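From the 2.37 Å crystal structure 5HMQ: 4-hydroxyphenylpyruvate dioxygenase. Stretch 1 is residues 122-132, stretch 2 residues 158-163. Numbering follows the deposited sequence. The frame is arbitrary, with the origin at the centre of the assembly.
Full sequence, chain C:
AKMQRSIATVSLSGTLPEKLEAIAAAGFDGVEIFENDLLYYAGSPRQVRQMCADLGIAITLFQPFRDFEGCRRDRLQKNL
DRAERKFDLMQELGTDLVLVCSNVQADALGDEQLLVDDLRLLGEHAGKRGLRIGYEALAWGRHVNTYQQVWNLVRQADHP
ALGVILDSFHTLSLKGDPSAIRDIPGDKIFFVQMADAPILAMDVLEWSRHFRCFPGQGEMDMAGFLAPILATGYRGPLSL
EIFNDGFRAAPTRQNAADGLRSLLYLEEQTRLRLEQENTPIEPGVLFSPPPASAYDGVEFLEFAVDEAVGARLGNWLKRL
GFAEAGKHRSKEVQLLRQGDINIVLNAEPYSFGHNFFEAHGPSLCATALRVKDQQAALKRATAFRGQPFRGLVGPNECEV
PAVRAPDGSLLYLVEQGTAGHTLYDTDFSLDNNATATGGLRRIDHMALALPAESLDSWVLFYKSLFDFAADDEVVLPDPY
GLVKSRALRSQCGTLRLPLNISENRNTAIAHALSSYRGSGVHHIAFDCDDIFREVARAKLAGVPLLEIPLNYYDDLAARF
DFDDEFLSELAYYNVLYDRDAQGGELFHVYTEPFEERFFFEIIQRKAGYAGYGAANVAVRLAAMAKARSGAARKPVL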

# COMPACT_ATOMS: atom_id res chain seq x y z
N LEU C 122 28.88 16.45 27.56
CA LEU C 122 27.45 16.34 27.33
C LEU C 122 26.78 15.55 28.44
O LEU C 122 25.67 15.89 28.88
CB LEU C 122 27.19 15.69 25.97
CG LEU C 122 25.73 15.62 25.50
CD1 LEU C 122 25.12 17.01 25.42
CD2 LEU C 122 25.64 14.92 24.14
N GLY C 123 27.44 14.49 28.92
CA GLY C 123 26.91 13.74 30.05
C GLY C 123 26.80 14.58 31.30
O GLY C 123 25.84 14.46 32.07
N GLU C 124 27.79 15.45 31.54
CA GLU C 124 27.72 16.36 32.69
C GLU C 124 26.55 17.32 32.57
O GLU C 124 25.82 17.55 33.54
CB GLU C 124 29.04 17.13 32.82
CG GLU C 124 30.24 16.26 33.17
CD GLU C 124 31.56 17.00 33.02
OE1 GLU C 124 31.52 18.21 32.73
OE2 GLU C 124 32.62 16.37 33.19
N HIS C 125 26.34 17.88 31.37
CA HIS C 125 25.20 18.77 31.16
C HIS C 125 23.88 18.04 31.35
O HIS C 125 22.95 18.58 31.96
CB HIS C 125 25.27 19.40 29.77
CG HIS C 125 26.19 20.58 29.68
ND1 HIS C 125 25.73 21.87 29.52
CD2 HIS C 125 27.54 20.67 29.74
CE1 HIS C 125 26.75 22.70 29.47
NE2 HIS C 125 27.86 22.00 29.60
N ALA C 126 23.77 16.82 30.82
CA ALA C 126 22.54 16.06 30.99
C ALA C 126 22.35 15.64 32.44
O ALA C 126 21.25 15.76 32.99
CB ALA C 126 22.55 14.84 30.08
N GLY C 127 23.42 15.15 33.08
CA GLY C 127 23.31 14.74 34.47
C GLY C 127 22.91 15.88 35.39
O GLY C 127 22.12 15.69 36.32
N LYS C 128 23.43 17.08 35.13
CA LYS C 128 23.09 18.24 35.95
C LYS C 128 21.59 18.49 35.95
O LYS C 128 21.01 18.82 37.00
CB LYS C 128 23.85 19.46 35.45
CG LYS C 128 23.50 20.77 36.14
CD LYS C 128 24.41 21.88 35.65
CE LYS C 128 24.07 23.21 36.29
NZ LYS C 128 24.93 24.30 35.75
N ARG C 129 20.94 18.34 34.81
CA ARG C 129 19.51 18.58 34.70
C ARG C 129 18.67 17.35 35.02
O ARG C 129 17.44 17.40 34.88
CB ARG C 129 19.17 19.12 33.31
CG ARG C 129 19.79 20.49 33.08
CD ARG C 129 19.30 21.15 31.82
NE ARG C 129 17.85 21.31 31.82
CZ ARG C 129 17.18 22.01 30.92
NH1 ARG C 129 17.84 22.63 29.94
NH2 ARG C 129 15.86 22.10 30.98
N GLY C 130 19.30 16.25 35.42
CA GLY C 130 18.57 15.03 35.72
C GLY C 130 18.17 14.23 34.51
O GLY C 130 17.14 13.54 34.54
N LEU C 131 18.96 14.28 33.45
CA LEU C 131 18.67 13.61 32.19
C LEU C 131 19.83 12.69 31.82
O LEU C 131 20.88 12.69 32.46
CB LEU C 131 18.40 14.63 31.08
CG LEU C 131 17.33 15.67 31.44
CD1 LEU C 131 17.21 16.75 30.38
CD2 LEU C 131 15.98 15.01 31.69
N ARG C 132 19.61 11.89 30.78
CA ARG C 132 20.55 10.85 30.37
C ARG C 132 20.84 10.95 28.88
O ARG C 132 19.97 11.31 28.08
CB ARG C 132 19.95 9.48 30.72
CG ARG C 132 19.78 9.28 32.23
CD ARG C 132 18.78 8.18 32.55
NE ARG C 132 19.07 6.89 31.93
CZ ARG C 132 18.14 6.10 31.40
NH1 ARG C 132 16.87 6.49 31.41
NH2 ARG C 132 18.47 4.94 30.87
N ASP C 158 33.00 7.66 31.52
CA ASP C 158 32.74 7.22 32.89
C ASP C 158 31.83 8.20 33.64
O ASP C 158 32.21 8.79 34.66
CB ASP C 158 34.06 7.01 33.64
CG ASP C 158 33.88 6.29 34.96
OD1 ASP C 158 32.95 5.46 35.07
OD2 ASP C 158 34.66 6.56 35.90
N HIS C 159 30.63 8.37 33.12
CA HIS C 159 29.64 9.23 33.75
C HIS C 159 28.32 8.47 33.81
O HIS C 159 27.88 7.91 32.79
CB HIS C 159 29.48 10.54 32.98
CG HIS C 159 28.77 11.62 33.74
ND1 HIS C 159 27.43 11.57 34.04
CD2 HIS C 159 29.23 12.78 34.28
CE1 HIS C 159 27.09 12.65 34.72
NE2 HIS C 159 28.17 13.40 34.88
N PRO C 160 27.65 8.43 34.97
CA PRO C 160 26.42 7.62 35.08
C PRO C 160 25.29 8.10 34.19
O PRO C 160 24.36 7.32 33.93
CB PRO C 160 26.06 7.74 36.57
CG PRO C 160 26.71 9.01 37.01
CD PRO C 160 27.99 9.10 36.23
N ALA C 161 25.32 9.34 33.73
CA ALA C 161 24.27 9.87 32.86
C ALA C 161 24.55 9.64 31.38
O ALA C 161 23.77 10.10 30.54
CB ALA C 161 24.09 11.37 33.12
N LEU C 162 25.63 8.93 31.04
CA LEU C 162 26.00 8.68 29.65
C LEU C 162 26.09 7.18 29.43
O LEU C 162 26.87 6.49 30.10
CB LEU C 162 27.32 9.36 29.30
CG LEU C 162 27.97 8.91 27.98
CD1 LEU C 162 27.13 9.35 26.79
CD2 LEU C 162 29.38 9.45 27.87
N GLY C 163 25.29 6.67 28.49
CA GLY C 163 25.23 5.24 28.26
C GLY C 163 25.26 4.85 26.80
O GLY C 163 25.44 5.70 25.92

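The last turns of a helix and the segment after it pack against a type I turn, His159 to Leu162, burying 280 Å² in all; no hydrogen bond crosses, so close packing joins them. Gly123 lets the turn approach: its CA lies 4.5 Å from Leu162 CB, and a CB here would sit tightly against that same atom. Its carbonyl, already accepting from Gly127 N (2.7 Å) within the helix, lies over one face of the His159 ring, with O 3.4 Å from CE1, and O is also 3.7 Å from Ala161 CB. At Glu124 the CA-to-CB bond points away, yet the chain still brushes the imidazole, CG to His159 CD2 at 3.8 Å. The ring itself is steadied from within its own turn by Ala161 N donating to His159 ND1 (3.1 Å). Gly127 is the second gap in the helix surface: its CA is 3.7 Å from Ala161 CB, and a CB would clash with His159 CE1. Gly130, the first residue to leave helical phi/psi, has positive phi, which favours glycine, and forms a Schellman motif with Leu131 N bonding back to Ala126 O (2.8 Å). The chain then returns to Ala161, whose small methyl fits among backbone atoms, its CB 3.5 Å from Leu131 O. Arg132 CA makes a CA-H...O contact with Ala161 O (3.3 Å).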